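Local coordinates for protein separin (Saccharomyces cerevisiae, PDB 5U1T) that cleaves the cohesin subunit MCD1/SCC1 at the onset of anaphase, as a caspase-like cysteine protease held inactive by securin for most of the cell cycle, at residues A[113-121]-A[152-163]; A[411-422]-A[434-442]. All blocks are in the same frame, centred on the assembly; numbering follows the deposited sequence.

Contact 1 (113-121 with 152-163) and contact 2 (411-422 with 434-442) follow one another along the chain, the first closing well before the second opens. Both lie in the helical part of separase, away from Cys1497, the probable catalytic residue. Their centres are 25 Å apart and their nearest atoms about 7 Å, without touching, and they share no helix. Contact 1 pairs the short helix 113-117 and the loop after it with helices 146-158 and 160-163; contact 2 pairs the antiparallel helices 408-425 and 431-444. Contact 2 joins consecutive helices, whereas helix 129-142 intervenes between the sides of contact 1; both hold the helical region together locally.

Contact 1 (A[113-121]-A[152-163]); sequences LKNILLADF and HILELFSHDKRY
Asp120 and Arg162 form a salt bridge in which the arginine grips the carboxylate side-on. Arg162 NH1 gives a nearly straight bond (169°) to Asp120 OD2, 2.7 Å away on its syn lone pair, while Arg162 NE reaches Asp120 OD1 at 2.9 Å, bent and somewhat out of plane. The two flat groups are nearly coplanar, 17° apart. The arginine chain, CG anti to the backbone N (chi1 160°) and straight to NE, carries the guanidinium out to Asp120, and its NH2 pairs with Asp384 and Glu380; an alanine here would probably leave Asp120 without its mate and cut the charge link to those two acids. Two CH-pi contacts accompany the bridge. Lys114 CG sits over the centre of the His152 ring, 3.7 Å from the centroid, and Leu118 CD2 lies over one face of Tyr163, whose other face carries Arg162 CG. Aliphatic carbons also meet: Leu118 CD1 touches the methylene CG of Glu155 at 3.7 Å, and Leu117 CD2 meets Leu156 CD2 at 3.9 Å. In separase's helical domain, helices 113-117 and 152-158 thus run side by side, nearly parallel, with axes 10.3 Å apart at their closest, and the bridge ties the loop leaving the first to the short helix 160-163.

Contact 2 (A[411-422]-A[434-442]); sequences LLKTANLEISNV and TILKFEKFI
Glu418 enters a hole formed by Thr434, Lys437, Phe438 and Phe441, and its chain can be followed outward. Glu418 CB lies 4.0 Å from Phe438 CE2 and about as far from Phe441 CE2. Glu418 CG, anti to the backbone N, rests against both rings, 3.8 Å from Phe438 CE2 and at the edge of Phe441. A bend at chi2 (48°) then turns the carboxylate toward Lys437. Glu418 CD packs on Lys437 CD, and Glu418 OE1 accepts a salt-bridging hydrogen bond from Lys437 NZ at 3.1 Å, met on the syn side but 27° out of the carboxylate plane. Glu418 OE2 faces Thr434 OG1 at 3.8 Å. Ser392 is a second partner of Lys437 NZ, tying the charge pair to helix 388-404. The knob from the other helix is Phe441, set among Leu411, Thr414, Ala415 and Glu418: Thr414 CG2 lies over one face of its ring, and Leu411 CD1 touches Phe441 CB at 3.8 Å. Phe441 CD2 lies over one face of the Phe438 ring, whose CE1 meets Ala415 CB at 3.6 Å and whose CZ meets Ile419 CG1. Reciprocal knobs-into-holes between segments running at 175°, their axes 10.8 Å apart, mark an antiparallel helical hairpin of the helical domain.

Contact 1 (A[113-121]-A[152-163])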
loop_
_atom_site.group_PDB
_atom_site.type_symbol
_atom_site.label_atom_id
_atom_site.label_comp_id
_atom_site.label_asym_id
_atom_site.label_seq_id
_atom_site.Cartn_x
_atom_site.Cartn_y
_atom_site.Cartn_z
ATOM N N LEU A 113 31.510 55.413 19.516
ATOM C CA LEU A 113 31.646 55.769 18.111
ATOM C C LEU A 113 32.845 55.039 17.512
ATOM O O LEU A 113 32.931 54.841 16.306
ATOM C CB LEU A 113 31.775 57.279 17.946
ATOM C CG LEU A 113 30.487 58.093 18.114
ATOM C CD1 LEU A 113 30.716 59.560 17.711
ATOM C CD2 LEU A 113 29.351 57.466 17.297
ATOM N N LYS A 114 33.757 54.611 18.373
ATOM C CA LYS A 114 34.966 53.937 17.930
ATOM C C LYS A 114 34.604 52.591 17.316
ATOM O O LYS A 114 35.243 52.132 16.366
ATOM C CB LYS A 114 35.938 53.784 19.104
ATOM C CG LYS A 114 37.039 52.756 18.928
ATOM C CD LYS A 114 37.014 51.817 20.127
ATOM C CE LYS A 114 38.113 50.779 20.088
ATOM N NZ LYS A 114 37.914 49.801 21.201
ATOM N N ASN A 115 33.555 51.977 17.859
ATOM C CA ASN A 115 33.057 50.696 17.365
ATOM C C ASN A 115 32.395 50.825 15.970
ATOM O O ASN A 115 32.556 49.956 15.117
ATOM C CB ASN A 115 32.071 50.090 18.376
ATOM C CG ASN A 115 32.736 49.651 19.694
ATOM O OD1 ASN A 115 33.887 49.202 19.721
ATOM N ND2 ASN A 115 31.983 49.748 20.788
ATOM N N ILE A 116 31.658 51.915 15.759
ATOM C CA ILE A 116 31.148 52.304 14.449
ATOM C C ILE A 116 32.277 52.436 13.429
ATOM O O ILE A 116 32.272 51.768 12.389
ATOM C CB ILE A 116 30.384 53.645 14.523
ATOM C CG1 ILE A 116 29.204 53.536 15.493
ATOM C CG2 ILE A 116 29.948 54.125 13.139
ATOM C CD1 ILE A 116 28.319 52.309 15.291
ATOM N N LEU A 117 33.244 53.291 13.747
ATOM C CA LEU A 117 34.383 53.564 12.882
ATOM C C LEU A 117 35.125 52.327 12.391
ATOM O O LEU A 117 35.481 52.251 11.231
ATOM C CB LEU A 117 35.374 54.491 13.607
ATOM C CG LEU A 117 34.883 55.916 13.841
ATOM C CD1 LEU A 117 35.880 56.699 14.667
ATOM C CD2 LEU A 117 34.612 56.613 12.523
ATOM N N LEU A 118 35.375 51.357 13.256
ATOM C CA LEU A 118 36.112 50.184 12.806
ATOM C C LEU A 118 35.200 48.975 12.495
ATOM O O LEU A 118 35.659 47.834 12.462
ATOM C CB LEU A 118 37.173 49.805 13.842
ATOM C CG LEU A 118 38.126 50.936 14.275
ATOM C CD1 LEU A 118 39.219 50.441 15.195
ATOM C CD2 LEU A 118 38.757 51.623 13.083
ATOM N N ALA A 119 33.918 49.216 12.225
ATOM C CA ALA A 119 33.027 48.128 11.800
ATOM C C ALA A 119 33.330 47.665 10.394
ATOM O O ALA A 119 33.494 48.476 9.488
ATOM C CB ALA A 119 31.574 48.555 11.889
ATOM N N ASP A 120 33.388 46.359 10.205
ATOM C CA ASP A 120 33.533 45.819 8.865
ATOM C C ASP A 120 32.284 46.008 8.016
ATOM O O ASP A 120 31.175 46.141 8.537
ATOM C CB ASP A 120 33.880 44.350 8.933
ATOM C CG ASP A 120 35.342 44.128 9.080
ATOM O OD1 ASP A 120 36.068 44.359 8.087
ATOM O OD2 ASP A 120 35.775 43.739 10.181
ATOM N N PHE A 121 32.469 46.029 6.700
ATOM C CA PHE A 121 31.334 45.964 5.788
ATOM C C PHE A 121 30.718 44.566 5.795
ATOM O O PHE A 121 31.429 43.568 5.856
ATOM C CB PHE A 121 31.753 46.331 4.372
ATOM C CG PHE A 121 32.005 47.794 4.165
ATOM C CD1 PHE A 121 33.236 48.354 4.476
ATOM C CD2 PHE A 121 31.017 48.613 3.631
ATOM C CE1 PHE A 121 33.477 49.719 4.265
ATOM C CE2 PHE A 121 31.250 49.974 3.412
ATOM C CZ PHE A 121 32.479 50.527 3.732
ATOM N N HIS A 152 42.296 55.988 17.111
ATOM C CA HIS A 152 41.254 55.273 16.382
ATOM C C HIS A 152 41.010 55.865 15.002
ATOM O O HIS A 152 40.712 55.146 14.045
ATOM C CB HIS A 152 39.963 55.276 17.179
ATOM C CG HIS A 152 40.140 54.793 18.576
ATOM N ND1 HIS A 152 40.838 53.644 18.872
ATOM C CD2 HIS A 152 39.714 55.297 19.758
ATOM C CE1 HIS A 152 40.836 53.461 20.180
ATOM N NE2 HIS A 152 40.161 54.449 20.740
ATOM N N ILE A 153 41.120 57.182 14.903
ATOM C CA ILE A 153 40.896 57.840 13.636
ATOM C C ILE A 153 42.061 57.521 12.722
ATOM O O ILE A 153 41.881 57.289 11.525
ATOM C CB ILE A 153 40.715 59.338 13.823
ATOM C CG1 ILE A 153 39.298 59.597 14.318
ATOM C CG2 ILE A 153 40.923 60.074 12.528
ATOM C CD1 ILE A 153 39.171 60.861 15.071
ATOM N N LEU A 154 43.254 57.459 13.300
ATOM C CA LEU A 154 44.416 57.048 12.533
ATOM C C LEU A 154 44.270 55.591 12.085
ATOM O O LEU A 154 44.457 55.294 10.910
ATOM C CB LEU A 154 45.697 57.252 13.338
ATOM C CG LEU A 154 46.070 58.723 13.589
ATOM C CD1 LEU A 154 47.373 58.870 14.377
ATOM C CD2 LEU A 154 46.133 59.521 12.289
ATOM N N GLU A 155 43.904 54.695 13.006
ATOM C CA GLU A 155 43.726 53.260 12.697
ATOM C C GLU A 155 42.722 53.032 11.555
ATOM O O GLU A 155 42.979 52.269 10.615
ATOM C CB GLU A 155 43.285 52.498 13.959
ATOM C CG GLU A 155 42.569 51.168 13.702
ATOM C CD GLU A 155 43.489 50.047 13.209
ATOM O OE1 GLU A 155 42.969 48.941 12.902
ATOM O OE2 GLU A 155 44.723 50.262 13.130
ATOM N N LEU A 156 41.589 53.716 11.665
ATOM C CA LEU A 156 40.594 53.819 10.609
ATOM C C LEU A 156 41.214 54.125 9.257
ATOM O O LEU A 156 41.121 53.337 8.319
ATOM C CB LEU A 156 39.586 54.912 10.960
ATOM C CG LEU A 156 38.583 55.279 9.882
ATOM C CD1 LEU A 156 37.692 54.088 9.710
ATOM C CD2 LEU A 156 37.788 56.516 10.264
ATOM N N PHE A 157 41.853 55.284 9.164
ATOM C CA PHE A 157 42.333 55.763 7.886
ATOM C C PHE A 157 43.588 55.021 7.453
ATOM O O PHE A 157 43.822 54.861 6.259
ATOM C CB PHE A 157 42.550 57.267 7.943
ATOM C CG PHE A 157 41.280 58.062 7.739
ATOM C CD1 PHE A 157 40.703 58.165 6.474
ATOM C CD2 PHE A 157 40.658 58.697 8.795
ATOM C CE1 PHE A 157 39.535 58.898 6.274
ATOM C CE2 PHE A 157 39.490 59.427 8.595
ATOM C CZ PHE A 157 38.931 59.528 7.338
ATOM N N SER A 158 44.361 54.523 8.416
ATOM C CA SER A 158 45.470 53.615 8.108
ATOM C C SER A 158 44.979 52.466 7.230
ATOM O O SER A 158 45.557 52.186 6.190
ATOM C CB SER A 158 46.115 53.065 9.393
ATOM O OG SER A 158 47.178 52.157 9.120
ATOM N N HIS A 159 43.899 51.818 7.654
ATOM C CA HIS A 159 43.298 50.725 6.898
ATOM C C HIS A 159 42.008 51.151 6.213
ATOM O O HIS A 159 41.019 50.426 6.253
ATOM C CB HIS A 159 43.015 49.536 7.804
ATOM C CG HIS A 159 44.236 48.974 8.447
ATOM N ND1 HIS A 159 44.577 49.243 9.757
ATOM C CD2 HIS A 159 45.205 48.166 7.962
ATOM C CE1 HIS A 159 45.702 48.618 10.051
ATOM N NE2 HIS A 159 46.105 47.958 8.977
ATOM N N ASP A 160 42.036 52.327 5.587
ATOM C CA ASP A 160 40.911 52.854 4.817
ATOM C C ASP A 160 40.380 51.888 3.751
ATOM O O ASP A 160 39.186 51.900 3.449
ATOM C CB ASP A 160 41.312 54.171 4.149
ATOM C CG ASP A 160 42.572 54.041 3.318
ATOM O OD1 ASP A 160 43.034 52.901 3.087
ATOM O OD2 ASP A 160 43.100 55.084 2.891
ATOM N N LYS A 161 41.263 51.069 3.178
ATOM C CA LYS A 161 40.867 50.077 2.180
ATOM C C LYS A 161 39.815 49.119 2.723
ATOM O O LYS A 161 38.943 48.637 1.994
ATOM C CB LYS A 161 42.081 49.285 1.700
ATOM C CG LYS A 161 42.740 49.887 0.494
ATOM C CD LYS A 161 44.244 49.752 0.551
ATOM C CE LYS A 161 44.743 48.602 -0.309
ATOM N NZ LYS A 161 46.229 48.703 -0.534
ATOM N N ARG A 162 39.906 48.846 4.016
ATOM C CA ARG A 162 39.026 47.888 4.642
ATOM C C ARG A 162 37.833 48.558 5.293
ATOM O O ARG A 162 36.703 48.091 5.146
ATOM C CB ARG A 162 39.796 47.072 5.668
ATOM C CG ARG A 162 38.917 46.412 6.681
ATOM C CD ARG A 162 39.733 45.598 7.643
ATOM N NE ARG A 162 38.888 44.971 8.644
ATOM C CZ ARG A 162 39.343 44.249 9.658
ATOM N NH1 ARG A 162 38.488 43.707 10.515
ATOM N NH2 ARG A 162 40.644 44.059 9.811
ATOM N N TYR A 163 38.059 49.655 6.005
ATOM C CA TYR A 163 36.951 50.233 6.756
ATOM C C TYR A 163 36.099 51.198 5.942
ATOM O O TYR A 163 34.962 51.479 6.316
ATOM C CB TYR A 163 37.459 50.934 8.012
ATOM C CG TYR A 163 38.230 50.022 8.928
ATOM C CD1 TYR A 163 37.653 48.852 9.431
ATOM C CD2 TYR A 163 39.542 50.329 9.295
ATOM C CE1 TYR A 163 38.365 48.007 10.272
ATOM C CE2 TYR A 163 40.260 49.496 10.134
ATOM C CZ TYR A 163 39.666 48.338 10.616
ATOM O OH TYR A 163 40.399 47.525 11.441
#

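Contact 2 (A[411-422]-A[434-442])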
loop_
_atom_site.group_PDB
_atom_site.type_symbol
_atom_site.label_atom_id
_atom_site.label_comp_id
_atom_site.label_asym_id
_atom_site.label_seq_id
_atom_site.Cartn_x
_atom_site.Cartn_y
_atom_site.Cartn_z
ATOM N N LEU A 411 36.310 27.983 22.388
ATOM C CA LEU A 411 35.286 27.477 21.483
ATOM C C LEU A 411 34.336 28.602 21.123
ATOM O O LEU A 411 33.966 28.754 19.959
ATOM C CB LEU A 411 34.517 26.303 22.100
ATOM C CG LEU A 411 33.487 25.658 21.175
ATOM C CD1 LEU A 411 34.186 25.123 19.940
ATOM C CD2 LEU A 411 32.718 24.555 21.883
ATOM N N LEU A 412 33.944 29.395 22.116
ATOM C CA LEU A 412 33.133 30.572 21.837
ATOM C C LEU A 412 33.899 31.487 20.889
ATOM O O LEU A 412 33.326 32.035 19.948
ATOM C CB LEU A 412 32.754 31.309 23.118
ATOM C CG LEU A 412 31.557 30.741 23.884
ATOM C CD1 LEU A 412 31.458 31.361 25.266
ATOM C CD2 LEU A 412 30.279 30.962 23.110
ATOM N N LYS A 413 35.202 31.616 21.098
ATOM C CA LYS A 413 35.987 32.459 20.207
ATOM C C LYS A 413 36.034 31.855 18.801
ATOM O O LYS A 413 36.003 32.564 17.798
ATOM C CB LYS A 413 37.400 32.674 20.758
ATOM C CG LYS A 413 37.995 34.016 20.352
ATOM C CD LYS A 413 39.483 34.095 20.606
ATOM C CE LYS A 413 40.055 35.480 20.213
ATOM N NZ LYS A 413 39.720 35.837 18.787
ATOM N N THR A 414 36.087 30.535 18.737
ATOM C CA THR A 414 36.086 29.824 17.468
ATOM C C THR A 414 34.782 30.028 16.685
ATOM O O THR A 414 34.811 30.445 15.525
ATOM C CB THR A 414 36.319 28.321 17.698
ATOM O OG1 THR A 414 37.607 28.133 18.304
ATOM C CG2 THR A 414 36.222 27.533 16.376
ATOM N N ALA A 415 33.650 29.723 17.320
ATOM C CA ALA A 415 32.326 29.948 16.746
ATOM C C ALA A 415 32.186 31.341 16.148
ATOM O O ALA A 415 31.762 31.515 15.005
ATOM C CB ALA A 415 31.251 29.730 17.813
ATOM N N ASN A 416 32.554 32.347 16.927
ATOM C CA ASN A 416 32.362 33.714 16.483
ATOM C C ASN A 416 33.226 34.088 15.294
ATOM O O ASN A 416 32.790 34.830 14.425
ATOM C CB ASN A 416 32.610 34.675 17.625
ATOM C CG ASN A 416 31.754 35.898 17.521
ATOM O OD1 ASN A 416 30.670 35.863 16.948
ATOM N ND2 ASN A 416 32.241 37.004 18.060
ATOM N N LEU A 417 34.446 33.571 15.243
ATOM C CA LEU A 417 35.313 33.865 14.115
ATOM C C LEU A 417 34.747 33.229 12.862
ATOM O O LEU A 417 34.818 33.803 11.769
ATOM C CB LEU A 417 36.728 33.371 14.370
ATOM C CG LEU A 417 37.751 33.820 13.331
ATOM C CD1 LEU A 417 37.641 35.298 13.115
ATOM C CD2 LEU A 417 39.135 33.450 13.789
ATOM N N GLU A 418 34.195 32.029 13.039
ATOM C CA GLU A 418 33.478 31.326 11.986
ATOM C C GLU A 418 32.352 32.205 11.448
ATOM O O GLU A 418 32.280 32.476 10.249
ATOM C CB GLU A 418 32.926 29.995 12.517
ATOM C CG GLU A 418 32.342 29.087 11.458
ATOM C CD GLU A 418 33.267 28.943 10.247
ATOM O OE1 GLU A 418 34.387 28.393 10.392
ATOM O OE2 GLU A 418 32.872 29.391 9.144
ATOM N N ILE A 419 31.490 32.660 12.353
ATOM C CA ILE A 419 30.408 33.572 12.003
ATOM C C ILE A 419 30.912 34.839 11.326
ATOM O O ILE A 419 30.334 35.303 10.336
ATOM C CB ILE A 419 29.596 33.970 13.232
ATOM C CG1 ILE A 419 28.776 32.779 13.726
ATOM C CG2 ILE A 419 28.688 35.141 12.911
ATOM C CD1 ILE A 419 27.837 32.195 12.676
ATOM N N SER A 420 31.993 35.394 11.853
ATOM C CA SER A 420 32.561 36.592 11.270
ATOM C C SER A 420 32.809 36.378 9.792
ATOM O O SER A 420 32.274 37.112 8.965
ATOM C CB SER A 420 33.855 37.007 11.980
ATOM O OG SER A 420 33.557 37.665 13.200
ATOM N N ASN A 421 33.586 35.357 9.504
ATOM C CA ASN A 421 33.938 34.952 8.165
ATOM C C ASN A 421 32.731 34.800 7.269
ATOM O O ASN A 421 32.732 35.188 6.119
ATOM C CB ASN A 421 34.628 33.610 8.260
ATOM C CG ASN A 421 35.021 33.082 6.928
ATOM O OD1 ASN A 421 34.809 33.718 5.926
ATOM N ND2 ASN A 421 35.592 31.918 6.908
ATOM N N VAL A 422 31.710 34.190 7.813
ATOM C CA VAL A 422 30.470 33.984 7.095
ATOM C C VAL A 422 29.918 35.335 6.664
ATOM O O VAL A 422 29.564 35.527 5.504
ATOM C CB VAL A 422 29.415 33.256 7.930
ATOM C CG1 VAL A 422 28.087 33.318 7.227
ATOM C CG2 VAL A 422 29.823 31.810 8.176
ATOM N N THR A 434 29.352 25.760 7.020
ATOM C CA THR A 434 29.298 26.287 8.369
ATOM C C THR A 434 28.522 25.362 9.289
ATOM O O THR A 434 28.986 25.037 10.384
ATOM C CB THR A 434 28.662 27.686 8.401
ATOM O OG1 THR A 434 29.475 28.590 7.636
ATOM C CG2 THR A 434 28.558 28.189 9.830
ATOM N N ILE A 435 27.350 24.930 8.836
ATOM C CA ILE A 435 26.476 24.106 9.651
ATOM C C ILE A 435 27.204 22.822 10.026
ATOM O O ILE A 435 27.099 22.348 11.157
ATOM C CB ILE A 435 25.140 23.810 8.911
ATOM C CG1 ILE A 435 24.461 25.128 8.542
ATOM C CG2 ILE A 435 24.208 22.969 9.767
ATOM C CD1 ILE A 435 23.073 24.982 8.022
ATOM N N LEU A 436 27.972 22.283 9.085
ATOM C CA LEU A 436 28.711 21.049 9.335
ATOM C C LEU A 436 29.865 21.320 10.284
ATOM O O LEU A 436 30.217 20.458 11.094
ATOM C CB LEU A 436 29.227 20.435 8.032
ATOM C CG LEU A 436 28.185 19.890 7.055
ATOM C CD1 LEU A 436 28.855 19.366 5.798
ATOM C CD2 LEU A 436 27.351 18.815 7.714
ATOM N N LYS A 437 30.456 22.514 10.179
ATOM C CA LYS A 437 31.493 22.951 11.123
ATOM C C LYS A 437 30.928 23.079 12.525
ATOM O O LYS A 437 31.503 22.573 13.484
ATOM C CB LYS A 437 32.104 24.294 10.705
ATOM C CG LYS A 437 33.122 24.206 9.597
ATOM C CD LYS A 437 33.889 25.486 9.465
ATOM C CE LYS A 437 35.134 25.290 8.621
ATOM N NZ LYS A 437 36.165 26.355 8.904
ATOM N N PHE A 438 29.792 23.766 12.625
ATOM C CA PHE A 438 29.168 24.031 13.905
ATOM C C PHE A 438 28.698 22.727 14.525
ATOM O O PHE A 438 28.621 22.601 15.747
ATOM C CB PHE A 438 28.023 25.039 13.758
ATOM C CG PHE A 438 28.408 26.467 14.161
ATOM C CD1 PHE A 438 28.264 26.905 15.476
ATOM C CD2 PHE A 438 28.915 27.357 13.229
ATOM C CE1 PHE A 438 28.605 28.197 15.846
ATOM C CE2 PHE A 438 29.261 28.655 13.594
ATOM C CZ PHE A 438 29.107 29.074 14.905
ATOM N N GLU A 439 28.424 21.739 13.682
ATOM C CA GLU A 439 28.204 20.394 14.178
ATOM C C GLU A 439 29.420 19.929 14.988
ATOM O O GLU A 439 29.268 19.414 16.090
ATOM C CB GLU A 439 27.921 19.429 13.035
ATOM C CG GLU A 439 27.632 18.028 13.506
ATOM C CD GLU A 439 26.905 17.206 12.457
ATOM O OE1 GLU A 439 27.184 17.408 11.254
ATOM O OE2 GLU A 439 26.050 16.365 12.829
ATOM N N LYS A 440 30.626 20.133 14.469
ATOM C CA LYS A 440 31.806 19.621 15.159
ATOM C C LYS A 440 32.095 20.422 16.434
ATOM O O LYS A 440 32.455 19.827 17.451
ATOM C CB LYS A 440 33.026 19.603 14.224
ATOM C CG LYS A 440 32.750 18.908 12.877
ATOM C CD LYS A 440 33.848 17.910 12.419
ATOM C CE LYS A 440 33.234 16.757 11.586
ATOM N NZ LYS A 440 34.227 15.664 11.201
ATOM N N PHE A 441 31.929 21.753 16.386
ATOM C CA PHE A 441 32.019 22.603 17.589
ATOM C C PHE A 441 31.078 22.095 18.679
ATOM O O PHE A 441 31.518 21.756 19.777
ATOM C CB PHE A 441 31.667 24.077 17.300
ATOM C CG PHE A 441 32.468 24.705 16.191
ATOM C CD1 PHE A 441 33.704 24.201 15.818
ATOM C CD2 PHE A 441 31.975 25.813 15.523
ATOM C CE1 PHE A 441 34.418 24.782 14.796
ATOM C CE2 PHE A 441 32.691 26.397 14.499
ATOM C CZ PHE A 441 33.909 25.877 14.135
ATOM N N ILE A 442 29.781 22.046 18.353
ATOM C CA ILE A 442 28.752 21.671 19.314
ATOM C C ILE A 442 29.109 20.353 19.963
ATOM O O ILE A 442 29.086 20.228 21.183
ATOM C CB ILE A 442 27.368 21.586 18.665
ATOM C CG1 ILE A 442 26.930 22.979 18.225
ATOM C CG2 ILE A 442 26.358 21.032 19.653
ATOM C CD1 ILE A 442 25.693 22.995 17.383
#